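Inositol 2-dehydrogenase/D-chiro-inositol 3-dehydrogenase (Lactobacillus casei, PDB 4MIY) oxidises myo-inositol and D-chiro-inositol to their keto derivatives, passing the hydride to NAD bound on a Rossmann fold. Local coordinates at residues A78-V83 / P98-L103; R108-E113 / S303-Y308; A135-L140 / H182-D187; G143-P148 / L240-E245. All coordinates share one frame; numbering follows the deposited sequence.

In the fold
The four contacts run from the cofactor to the far end of the second domain. Interaction 1 touches NAD itself through A78 and H79. Interaction 2, its centre 10 Å away, joins the Rossmann domain to helix 304-323; the two meet through a salt bridge from E80 OE2 to R108 NH2 (3.0 Å) and where L99 packs on A304. D306 of interaction 2 then packs on H182 of interaction 3, which lies in the C-terminal alpha/beta domain. Interactions 3 and 4 are 10 Å apart between centres and share a layer of L136, L140, I145 and V242. Interaction 4 lies about 35 Å from interaction 1, centre to centre, among subunit contacts.

Interaction 1: residues A78-V83 / P98-L103; sequences AHEATV and PLATTL. With NAD (nicotinamide-adenine-dinucleotide), chain E.
The H79 imidazole meets the carbonyl oxygen of P98 at its edge, in the ring plane, while the NAD ribose oxygen O3D stands obliquely by the CE1 corner, 3.1 Å from H79 CE1. The edge contact is a hydrogen bond: H79 ND1 donates to P98 O at 2.7 Å, with an N-H...O angle of 165°, and the donor lies nearly along the C=O axis. With CG anti to the carbonyl carbon (chi1 -68°), the ring heads for the 98-103 loop. The CD corner of the P98 ring, behind a cis peptide, also lies 4.0 Å from H79 ND1, and H79 CB rests 3.7 Å from L99 O. One residue on, E80 CB touches A100 CB at 4.1 Å. The E80 chain, CG anti to the backbone N, brings its carboxylate to a water shared with the loop: E80 OE1 accepts a hydrogen bond from it at 2.6 Å, and the water accepts from T101 N. E80 OE2 forms a salt bridge with R108. A second water accepts from E80 N and, weakly, from T101 N. L99 O has no polar partner in the model, although the contact buries it. An alanine at H79 would probably leave P98 O without its donor and open a gap beside the nicotinamide ribose. Because H79 NE2 is hydrogen-bonded to S74 O as well, carbonyl oxygens hold both ring nitrogens, an arrangement that fixes the ring's rotation beside NAD and would probably favour a charged imidazolium.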
# COMPACT_ATOMS: atom_id res chain seq x y z
N ALA A 78 -23.94 -35.44 -10.32
CA ALA A 78 -23.51 -36.74 -10.77
C ALA A 78 -22.32 -37.29 -9.98
O ALA A 78 -21.86 -38.37 -10.27
CB ALA A 78 -23.16 -36.66 -12.18
N HIS A 79 -21.83 -36.54 -9.01
CA HIS A 79 -20.64 -36.96 -8.32
C HIS A 79 -20.90 -38.10 -7.41
O HIS A 79 -20.13 -39.03 -7.38
CB HIS A 79 -20.02 -35.82 -7.53
CG HIS A 79 -19.44 -34.74 -8.38
ND1 HIS A 79 -18.85 -33.62 -7.84
CD2 HIS A 79 -19.36 -34.59 -9.71
CE1 HIS A 79 -18.43 -32.85 -8.81
NE2 HIS A 79 -18.74 -33.40 -9.96
N GLU A 80 -22.00 -38.03 -6.67
CA GLU A 80 -22.27 -38.92 -5.61
C GLU A 80 -22.24 -40.38 -6.02
O GLU A 80 -21.67 -41.19 -5.35
CB GLU A 80 -23.64 -38.63 -5.01
CG GLU A 80 -24.02 -39.50 -3.87
CD GLU A 80 -25.51 -39.54 -3.69
OE1 GLU A 80 -26.17 -38.63 -4.24
OE2 GLU A 80 -26.01 -40.47 -3.04
N ALA A 81 -22.89 -40.67 -7.12
CA ALA A 81 -23.06 -42.04 -7.54
C ALA A 81 -21.77 -42.56 -8.07
O ALA A 81 -21.41 -43.68 -7.86
CB ALA A 81 -24.09 -42.12 -8.61
N THR A 82 -21.06 -41.70 -8.77
CA THR A 82 -19.80 -42.06 -9.34
C THR A 82 -18.77 -42.33 -8.25
O THR A 82 -18.03 -43.26 -8.33
CB THR A 82 -19.34 -40.99 -10.29
OG1 THR A 82 -20.22 -40.94 -11.39
CG2 THR A 82 -17.91 -41.27 -10.79
N VAL A 83 -18.76 -41.50 -7.23
CA VAL A 83 -17.88 -41.68 -6.12
C VAL A 83 -18.19 -42.96 -5.40
O VAL A 83 -17.30 -43.66 -4.97
CB VAL A 83 -17.91 -40.46 -5.16
CG1 VAL A 83 -17.19 -40.73 -3.96
CG2 VAL A 83 -17.28 -39.24 -5.85
N PRO A 98 -19.05 -30.25 -5.75
CA PRO A 98 -19.25 -30.71 -4.39
C PRO A 98 -19.00 -32.22 -4.26
O PRO A 98 -18.95 -32.89 -5.25
CB PRO A 98 -20.73 -30.44 -4.18
CG PRO A 98 -21.26 -30.65 -5.45
CD PRO A 98 -20.33 -30.16 -6.44
N LEU A 99 -18.89 -32.70 -3.05
CA LEU A 99 -18.85 -34.14 -2.84
C LEU A 99 -20.16 -34.77 -3.36
O LEU A 99 -20.18 -35.85 -3.88
CB LEU A 99 -18.63 -34.44 -1.38
CG LEU A 99 -18.58 -35.92 -1.01
CD1 LEU A 99 -17.36 -36.54 -1.61
CD2 LEU A 99 -18.63 -36.04 0.42
N ALA A 100 -21.22 -33.99 -3.26
CA ALA A 100 -22.56 -34.41 -3.57
C ALA A 100 -23.42 -33.17 -3.47
O ALA A 100 -23.07 -32.24 -2.81
CB ALA A 100 -23.01 -35.36 -2.57
N THR A 101 -24.57 -33.21 -4.10
CA THR A 101 -25.44 -32.05 -4.16
C THR A 101 -26.46 -32.08 -3.06
O THR A 101 -27.17 -31.12 -2.84
CB THR A 101 -26.13 -31.93 -5.48
OG1 THR A 101 -26.70 -33.19 -5.83
CG2 THR A 101 -25.20 -31.49 -6.51
N THR A 102 -26.51 -33.17 -2.34
CA THR A 102 -27.36 -33.23 -1.18
C THR A 102 -26.55 -33.65 -0.02
O THR A 102 -25.53 -34.26 -0.17
CB THR A 102 -28.52 -34.24 -1.33
OG1 THR A 102 -28.01 -35.55 -1.50
CG2 THR A 102 -29.39 -33.88 -2.45
N LEU A 103 -27.02 -33.33 1.15
CA LEU A 103 -26.29 -33.71 2.31
C LEU A 103 -26.46 -35.18 2.57
O LEU A 103 -25.62 -35.80 3.18
CB LEU A 103 -26.68 -32.86 3.50
CG LEU A 103 -27.94 -33.03 4.29
CD1 LEU A 103 -27.62 -33.93 5.36
CD2 LEU A 103 -28.33 -31.72 4.87
PA NAD E . -19.08 -28.65 -17.67
O1A NAD E . -20.52 -28.69 -17.83
O2A NAD E . -18.25 -27.98 -18.56
O5B NAD E . -18.45 -30.10 -17.81
C5B NAD E . -18.94 -31.22 -17.20
C4B NAD E . -18.74 -32.42 -18.13
O4B NAD E . -19.30 -33.53 -17.47
C3B NAD E . -19.55 -32.39 -19.42
O3B NAD E . -18.74 -32.70 -20.48
C2B NAD E . -20.65 -33.39 -19.23
O2B NAD E . -21.07 -33.99 -20.43
C1B NAD E . -19.99 -34.40 -18.37
N9A NAD E . -20.89 -35.22 -17.58
C8A NAD E . -21.98 -34.88 -16.98
N7A NAD E . -22.50 -35.88 -16.26
C5A NAD E . -21.68 -36.91 -16.42
C6A NAD E . -21.61 -38.29 -15.99
N6A NAD E . -22.49 -38.84 -15.19
N1A NAD E . -20.56 -38.98 -16.37
C2A NAD E . -19.65 -38.51 -17.14
N3A NAD E . -19.67 -37.28 -17.60
C4A NAD E . -20.64 -36.46 -17.27
O3 NAD E . -18.90 -28.23 -16.15
PN NAD E . -17.50 -27.86 -15.39
O1N NAD E . -17.40 -26.41 -15.30
O2N NAD E . -16.40 -28.40 -16.11
O5D NAD E . -17.70 -28.32 -13.95
C5D NAD E . -17.50 -29.67 -13.63
C4D NAD E . -17.35 -29.86 -12.16
O4D NAD E . -16.21 -29.12 -11.76
C3D NAD E . -18.53 -29.33 -11.41
O3D NAD E . -18.73 -30.15 -10.30
C2D NAD E . -18.02 -27.95 -11.01
O2D NAD E . -18.69 -27.59 -9.87
C1D NAD E . -16.57 -28.23 -10.74
N1N NAD E . -15.75 -27.02 -10.78
C2N NAD E . -15.02 -26.68 -9.73
C3N NAD E . -14.26 -25.53 -9.68
C7N NAD E . -13.43 -25.19 -8.46
O7N NAD E . -13.07 -26.02 -7.69
N7N NAD E . -13.11 -23.96 -8.34
C4N NAD E . -14.23 -24.73 -10.81
C5N NAD E . -14.99 -25.13 -11.89
C6N NAD E . -15.75 -26.27 -11.84
O HOH W 1 -23.75 -35.45 -6.59
O HOH W 2 -26.07 -36.05 -4.45

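Interaction 2: residues R108-E113 / S303-Y308; sequences RIVDKE and SAWDGY
V110 and A304 form the heart of this contact, with W305 beside them, and the V110 isopropyl group does most of the touching. Its two methyls divide the work. CG1, anti to the backbone N (chi1 169°), reaches the edge of the W305 indole in the ring plane, 3.8 Å from W305 CE3. CG2 rests 3.6 Å from A304 O and also meets Y308 CB at 3.9 Å. On its own helix Y308 sets CD2 over one face of the indole, toward the rim. The A304 methyl points at helix 103-113, where V110 CG2 and the carboxylate oxygen E113 OE1 both approach it, the latter at 3.5 Å. A water joins the same two residues, donating to E113 OE1 and accepting from A304 N; E113 OE1 is also bonded to Y338, and OE2 to the backbone N of V120 and I121. S303 and D306 close the start of the second helix as a capping box, S303 N giving a 2.9 Å bond to D306 OD2. The helices run nearly antiparallel, their axes 9.3 Å apart at an angle of 158°. Helix 103-113, backed by helix 79-86 through I109, thus packs the Rossmann domain against helix 304-323, whose D306 reaches helix 168-185.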
# COMPACT_ATOMS: atom_id res chain seq x y z
N ARG A 108 -23.62 -40.64 2.72
CA ARG A 108 -23.50 -41.99 2.26
C ARG A 108 -22.05 -42.24 1.92
O ARG A 108 -21.51 -43.26 2.27
CB ARG A 108 -24.38 -42.24 1.07
CG ARG A 108 -25.74 -42.75 1.46
CD ARG A 108 -26.50 -43.09 0.23
NE ARG A 108 -26.90 -41.94 -0.56
CZ ARG A 108 -27.94 -41.16 -0.28
NH1 ARG A 108 -28.72 -41.42 0.75
NH2 ARG A 108 -28.24 -40.15 -1.06
N ILE A 109 -21.44 -41.28 1.23
CA ILE A 109 -20.06 -41.38 0.81
C ILE A 109 -19.19 -41.50 2.02
O ILE A 109 -18.38 -42.39 2.09
CB ILE A 109 -19.66 -40.23 -0.07
CG1 ILE A 109 -20.40 -40.30 -1.38
CG2 ILE A 109 -18.18 -40.24 -0.34
CD1 ILE A 109 -20.11 -39.22 -2.38
N VAL A 110 -19.41 -40.67 3.00
CA VAL A 110 -18.70 -40.77 4.24
C VAL A 110 -18.80 -42.17 4.94
O VAL A 110 -17.83 -42.72 5.42
CB VAL A 110 -19.12 -39.64 5.17
CG1 VAL A 110 -18.62 -39.84 6.50
CG2 VAL A 110 -18.57 -38.33 4.64
N ASP A 111 -20.00 -42.71 4.95
CA ASP A 111 -20.26 -43.94 5.66
C ASP A 111 -19.58 -45.08 4.95
O ASP A 111 -19.05 -45.95 5.57
CB ASP A 111 -21.75 -44.21 5.73
CG ASP A 111 -22.46 -43.35 6.74
OD1 ASP A 111 -21.82 -42.84 7.67
OD2 ASP A 111 -23.69 -43.23 6.62
N LYS A 112 -19.61 -45.04 3.65
CA LYS A 112 -18.96 -46.06 2.88
C LYS A 112 -17.45 -46.00 2.89
O LYS A 112 -16.79 -46.99 3.03
CB LYS A 112 -19.43 -45.97 1.47
CG LYS A 112 -18.94 -47.09 0.71
CD LYS A 112 -19.48 -47.10 -0.61
CE LYS A 112 -19.48 -48.47 -1.14
NZ LYS A 112 -19.75 -48.54 -2.58
N GLU A 113 -16.90 -44.81 2.73
CA GLU A 113 -15.47 -44.69 2.81
C GLU A 113 -14.97 -45.15 4.17
O GLU A 113 -13.91 -45.72 4.26
CB GLU A 113 -14.98 -43.27 2.45
CG GLU A 113 -13.50 -43.23 2.20
CD GLU A 113 -12.91 -41.86 1.92
OE1 GLU A 113 -13.41 -40.87 2.48
OE2 GLU A 113 -11.97 -41.82 1.16
N SER A 303 -11.07 -33.74 2.68
CA SER A 303 -11.59 -35.08 2.64
C SER A 303 -13.08 -35.14 2.39
O SER A 303 -13.73 -34.15 2.21
CB SER A 303 -11.28 -35.78 3.94
OG SER A 303 -12.05 -35.24 4.97
N ALA A 304 -13.61 -36.34 2.43
CA ALA A 304 -15.02 -36.51 2.28
C ALA A 304 -15.72 -35.94 3.47
O ALA A 304 -16.82 -35.46 3.35
CB ALA A 304 -15.37 -37.96 2.10
N TRP A 305 -15.10 -35.97 4.62
CA TRP A 305 -15.69 -35.32 5.76
C TRP A 305 -15.84 -33.80 5.50
O TRP A 305 -16.84 -33.23 5.80
CB TRP A 305 -14.91 -35.57 7.03
CG TRP A 305 -15.61 -35.12 8.24
CD1 TRP A 305 -15.34 -34.04 8.97
CD2 TRP A 305 -16.72 -35.75 8.85
NE1 TRP A 305 -16.21 -33.94 10.01
CE2 TRP A 305 -17.07 -34.99 9.95
CE3 TRP A 305 -17.44 -36.89 8.56
CZ2 TRP A 305 -18.12 -35.34 10.77
CZ3 TRP A 305 -18.48 -37.24 9.39
CH2 TRP A 305 -18.81 -36.46 10.46
N ASP A 306 -14.78 -33.18 5.00
CA ASP A 306 -14.85 -31.78 4.58
C ASP A 306 -15.96 -31.56 3.58
O ASP A 306 -16.66 -30.61 3.65
CB ASP A 306 -13.50 -31.34 4.01
CG ASP A 306 -12.42 -31.30 5.07
OD1 ASP A 306 -12.61 -30.66 6.09
OD2 ASP A 306 -11.40 -31.91 4.86
N GLY A 307 -16.12 -32.46 2.65
CA GLY A 307 -17.21 -32.38 1.73
C GLY A 307 -18.58 -32.45 2.37
O GLY A 307 -19.48 -31.78 1.98
N TYR A 308 -18.68 -33.26 3.39
CA TYR A 308 -19.89 -33.38 4.14
C TYR A 308 -20.21 -32.13 4.94
O TYR A 308 -21.31 -31.67 4.95
CB TYR A 308 -19.79 -34.64 5.00
CG TYR A 308 -20.99 -35.03 5.83
CD1 TYR A 308 -22.24 -35.14 5.29
CD2 TYR A 308 -20.83 -35.32 7.15
CE1 TYR A 308 -23.30 -35.54 6.08
CE2 TYR A 308 -21.85 -35.72 7.91
CZ TYR A 308 -23.09 -35.81 7.39
OH TYR A 308 -24.11 -36.20 8.22
O HOH W 3 -11.80 -38.54 2.35

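Interaction 3: residues A135-L140 / H182-D187; sequences ALKEKL and HWLLDD
K137 lies across W183 and L184, and its side chain can be followed atom by atom. CB starts against the methyl of L184, 3.7 Å from L184 CD1. CG, anti to the backbone N (chi1 173°), comes within 4.1 Å of L184 O. CD sits over one face of the indole toward the rim, 3.4 Å from W183 CZ2, and makes a CH-pi contact 3.6 Å from the centroid of the six-membered ring. CE moves on to W183 NE1 and W183 O. The K137 chain is extended as far as CE and then bends at chi4 (33°). K137 NZ turns to the backbone oxygens W183 O and L184 O, each 3.3 Å away and each a weak bond. Its stronger partner is the D141 carboxylate one helical turn on, a salt bridge. The ammonium lies too far from the five-membered ring for more than a weak cation-pi attraction. Next to the lysine, L136 CD2 approaches L184 CD1 at 4.0 Å, and L140 CD2 closes on the same methyl; all three leucines continue onto V242 of strand 237-244. P258 of a second subunit packs on L136 from outside. The carbonyls that NZ meets weakly belong to the last turn of helix 168-185, which ends at D186, of positive phi, in a Schellman motif: a lysine from a neighbouring helix placed at a helix C-terminus, on the helical layer of an alpha/beta domain.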
# COMPACT_ATOMS: atom_id res chain seq x y z
N ALA A 135 -0.72 -18.65 3.94
CA ALA A 135 0.21 -17.87 4.75
C ALA A 135 -0.49 -17.11 5.86
O ALA A 135 0.03 -16.97 6.91
CB ALA A 135 1.02 -16.94 3.89
N LEU A 136 -1.68 -16.65 5.59
CA LEU A 136 -2.44 -16.01 6.63
C LEU A 136 -2.83 -17.00 7.74
O LEU A 136 -2.70 -16.69 8.88
CB LEU A 136 -3.66 -15.28 6.04
CG LEU A 136 -4.49 -14.42 6.97
CD1 LEU A 136 -5.16 -13.36 6.21
CD2 LEU A 136 -5.53 -15.20 7.73
N LYS A 137 -3.33 -18.15 7.37
CA LYS A 137 -3.66 -19.19 8.34
C LYS A 137 -2.48 -19.53 9.22
O LYS A 137 -2.59 -19.62 10.39
CB LYS A 137 -4.20 -20.44 7.67
CG LYS A 137 -4.37 -21.56 8.71
CD LYS A 137 -4.86 -22.80 8.18
CE LYS A 137 -5.02 -23.88 9.28
NZ LYS A 137 -5.39 -23.42 10.62
N GLU A 138 -1.33 -19.72 8.61
CA GLU A 138 -0.13 -20.00 9.36
C GLU A 138 0.26 -18.93 10.32
O GLU A 138 0.56 -19.21 11.43
CB GLU A 138 1.01 -20.36 8.40
CG GLU A 138 0.76 -21.67 7.70
CD GLU A 138 1.87 -22.04 6.74
OE1 GLU A 138 2.97 -21.51 6.92
OE2 GLU A 138 1.62 -22.83 5.81
N LYS A 139 0.20 -17.68 9.91
CA LYS A 139 0.45 -16.58 10.81
C LYS A 139 -0.55 -16.54 11.96
O LYS A 139 -0.17 -16.30 13.05
CB LYS A 139 0.46 -15.26 10.04
CG LYS A 139 1.08 -14.08 10.73
CD LYS A 139 2.53 -14.26 10.96
CE LYS A 139 3.18 -12.99 11.36
NZ LYS A 139 4.50 -13.25 11.94
N LEU A 140 -1.81 -16.75 11.67
CA LEU A 140 -2.84 -16.77 12.69
C LEU A 140 -2.53 -17.84 13.75
O LEU A 140 -2.61 -17.60 14.91
CB LEU A 140 -4.18 -17.05 12.04
CG LEU A 140 -5.35 -17.24 12.99
CD1 LEU A 140 -5.59 -15.99 13.76
CD2 LEU A 140 -6.58 -17.66 12.24
N HIS A 182 -13.86 -22.95 8.48
CA HIS A 182 -13.69 -23.91 9.53
C HIS A 182 -12.27 -24.47 9.59
O HIS A 182 -11.76 -24.67 10.65
CB HIS A 182 -14.80 -24.99 9.52
CG HIS A 182 -14.70 -25.99 8.41
ND1 HIS A 182 -13.94 -27.13 8.50
CD2 HIS A 182 -15.32 -26.05 7.22
CE1 HIS A 182 -14.05 -27.81 7.38
NE2 HIS A 182 -14.89 -27.18 6.59
N TRP A 183 -11.65 -24.62 8.44
CA TRP A 183 -10.24 -24.98 8.36
C TRP A 183 -9.33 -23.88 8.88
O TRP A 183 -8.48 -24.12 9.63
CB TRP A 183 -9.89 -25.30 6.92
CG TRP A 183 -8.43 -25.32 6.56
CD1 TRP A 183 -7.56 -26.32 6.77
CD2 TRP A 183 -7.70 -24.31 5.86
NE1 TRP A 183 -6.33 -26.00 6.28
CE2 TRP A 183 -6.40 -24.77 5.70
CE3 TRP A 183 -8.02 -23.06 5.35
CZ2 TRP A 183 -5.44 -24.02 5.08
CZ3 TRP A 183 -7.05 -22.33 4.75
CH2 TRP A 183 -5.80 -22.81 4.61
N LEU A 184 -9.59 -22.65 8.44
CA LEU A 184 -8.83 -21.50 8.89
C LEU A 184 -8.76 -21.38 10.38
O LEU A 184 -7.75 -21.14 10.94
CB LEU A 184 -9.46 -20.23 8.34
CG LEU A 184 -8.84 -18.88 8.77
CD1 LEU A 184 -7.45 -18.68 8.24
CD2 LEU A 184 -9.68 -17.75 8.36
N LEU A 185 -9.93 -21.52 10.99
CA LEU A 185 -10.14 -21.30 12.39
C LEU A 185 -10.01 -22.55 13.26
O LEU A 185 -10.03 -22.44 14.43
CB LEU A 185 -11.54 -20.75 12.61
CG LEU A 185 -11.87 -19.42 11.94
CD1 LEU A 185 -13.34 -19.16 11.99
CD2 LEU A 185 -11.13 -18.33 12.64
N ASP A 186 -9.88 -23.70 12.64
CA ASP A 186 -9.91 -24.99 13.34
C ASP A 186 -11.10 -25.07 14.31
O ASP A 186 -10.94 -25.34 15.46
CB ASP A 186 -8.59 -25.23 14.05
CG ASP A 186 -8.46 -26.65 14.52
OD1 ASP A 186 -9.23 -27.48 14.04
OD2 ASP A 186 -7.64 -26.90 15.39
N ASP A 187 -12.27 -24.79 13.78
CA ASP A 187 -13.47 -24.69 14.57
C ASP A 187 -14.64 -25.28 13.79
O ASP A 187 -14.48 -25.71 12.70
CB ASP A 187 -13.70 -23.25 14.98
CG ASP A 187 -14.55 -23.11 16.23
OD1 ASP A 187 -15.11 -24.08 16.68
OD2 ASP A 187 -14.64 -22.01 16.74

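Interaction 4: residues G143-P148 / L240-E245; sequences GIIGAP and LEVIGE
E245 and A147 are tied by two hydrogen bonds. A147 N donates to E245 OE1 at 3.0 Å, nearly straight at 168°, and meets that oxygen from above the carboxylate plane. In return E245 N gives a more bent bond (137°) to A147 O at 3.1 Å. The E245 CG, anti to the carbonyl carbon (chi1 -67°), starts the chain toward A147, and OE1 also comes within 3.4 Å of A147 CB. The other carboxylate oxygen, OE2, accepts from A201 N of a third subunit. An alanine at E245 would probably leave A147 N and that neighbouring amide without their acceptors. G244 CA is approached by two carbonyls, both as CA-H...O contacts, 3.4 Å to I145 O and 3.2 Å to A147 O. G146 N is satisfied by G143 O, closing a type I turn. Apolar packing continues along the strand: V242 CG1 takes P148 CB at 3.8 Å and I145 CD1. P148 and G244 form an antiparallel non-hydrogen-bonded pair, where strand 148-156 begins beside the end of strand 237-244. The contact thus starts the pairing of two inner strands of the mixed sheet in the C-terminal alpha/beta domain, set against two neighbouring subunits.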
# COMPACT_ATOMS: atom_id res chain seq x y z
N GLY A 143 -0.34 -17.46 17.01
CA GLY A 143 -0.87 -16.76 18.16
C GLY A 143 -0.62 -15.27 18.23
O GLY A 143 -1.01 -14.65 19.18
N ILE A 144 -0.01 -14.72 17.21
CA ILE A 144 0.43 -13.34 17.23
C ILE A 144 -0.68 -12.31 17.40
O ILE A 144 -0.43 -11.27 17.91
CB ILE A 144 1.34 -13.03 16.03
CG1 ILE A 144 2.07 -11.71 16.20
CG2 ILE A 144 0.60 -13.10 14.75
CD1 ILE A 144 3.19 -11.55 15.32
N ILE A 145 -1.90 -12.64 16.98
CA ILE A 145 -3.01 -11.75 17.22
C ILE A 145 -4.02 -12.26 18.25
O ILE A 145 -5.09 -11.74 18.40
CB ILE A 145 -3.76 -11.32 15.92
CG1 ILE A 145 -4.52 -12.49 15.32
CG2 ILE A 145 -2.81 -10.68 14.97
CD1 ILE A 145 -5.37 -12.12 14.16
N GLY A 146 -3.61 -13.27 18.98
CA GLY A 146 -4.51 -13.87 19.93
C GLY A 146 -5.62 -14.65 19.27
O GLY A 146 -5.51 -15.07 18.18
N ALA A 147 -6.71 -14.81 19.97
CA ALA A 147 -7.83 -15.57 19.46
C ALA A 147 -8.62 -14.79 18.41
O ALA A 147 -8.83 -13.64 18.53
CB ALA A 147 -8.73 -15.98 20.58
N PRO A 148 -9.07 -15.50 17.39
CA PRO A 148 -9.91 -14.92 16.35
C PRO A 148 -11.33 -14.67 16.80
O PRO A 148 -12.01 -15.56 17.20
CB PRO A 148 -9.86 -15.96 15.26
CG PRO A 148 -9.54 -17.22 15.95
CD PRO A 148 -8.65 -16.87 17.06
N LEU A 240 -9.98 -11.23 2.78
CA LEU A 240 -10.04 -11.96 4.02
C LEU A 240 -9.34 -11.19 5.11
O LEU A 240 -8.24 -10.80 4.96
CB LEU A 240 -9.39 -13.33 3.84
CG LEU A 240 -9.32 -14.22 5.08
CD1 LEU A 240 -10.71 -14.58 5.53
CD2 LEU A 240 -8.57 -15.43 4.74
N GLU A 241 -10.04 -10.97 6.20
CA GLU A 241 -9.54 -10.26 7.35
C GLU A 241 -9.94 -11.03 8.60
O GLU A 241 -11.07 -11.37 8.77
CB GLU A 241 -10.15 -8.86 7.38
CG GLU A 241 -9.77 -8.02 8.51
CD GLU A 241 -10.55 -6.71 8.56
OE1 GLU A 241 -11.54 -6.59 7.88
OE2 GLU A 241 -10.15 -5.83 9.29
N VAL A 242 -8.97 -11.29 9.46
CA VAL A 242 -9.20 -11.89 10.75
C VAL A 242 -8.93 -10.88 11.85
O VAL A 242 -7.89 -10.32 11.93
CB VAL A 242 -8.34 -13.16 10.96
CG1 VAL A 242 -8.63 -13.80 12.32
CG2 VAL A 242 -8.57 -14.12 9.88
N ILE A 243 -9.94 -10.64 12.67
CA ILE A 243 -9.85 -9.78 13.82
C ILE A 243 -9.54 -10.58 15.05
O ILE A 243 -10.34 -11.36 15.46
CB ILE A 243 -11.20 -9.12 14.09
CG1 ILE A 243 -11.73 -8.46 12.83
CG2 ILE A 243 -11.10 -8.19 15.25
CD1 ILE A 243 -10.93 -7.46 12.38
N GLY A 244 -8.40 -10.33 15.64
CA GLY A 244 -7.98 -11.02 16.83
C GLY A 244 -8.06 -10.15 18.05
O GLY A 244 -8.28 -8.98 17.97
N GLU A 245 -7.84 -10.77 19.19
CA GLU A 245 -7.81 -10.08 20.47
C GLU A 245 -6.78 -8.97 20.52
O GLU A 245 -7.02 -7.97 21.09
CB GLU A 245 -7.56 -11.11 21.61
CG GLU A 245 -8.69 -12.05 21.78
CD GLU A 245 -8.41 -13.17 22.72
OE1 GLU A 245 -7.33 -13.69 22.69
OE2 GLU A 245 -9.36 -13.53 23.42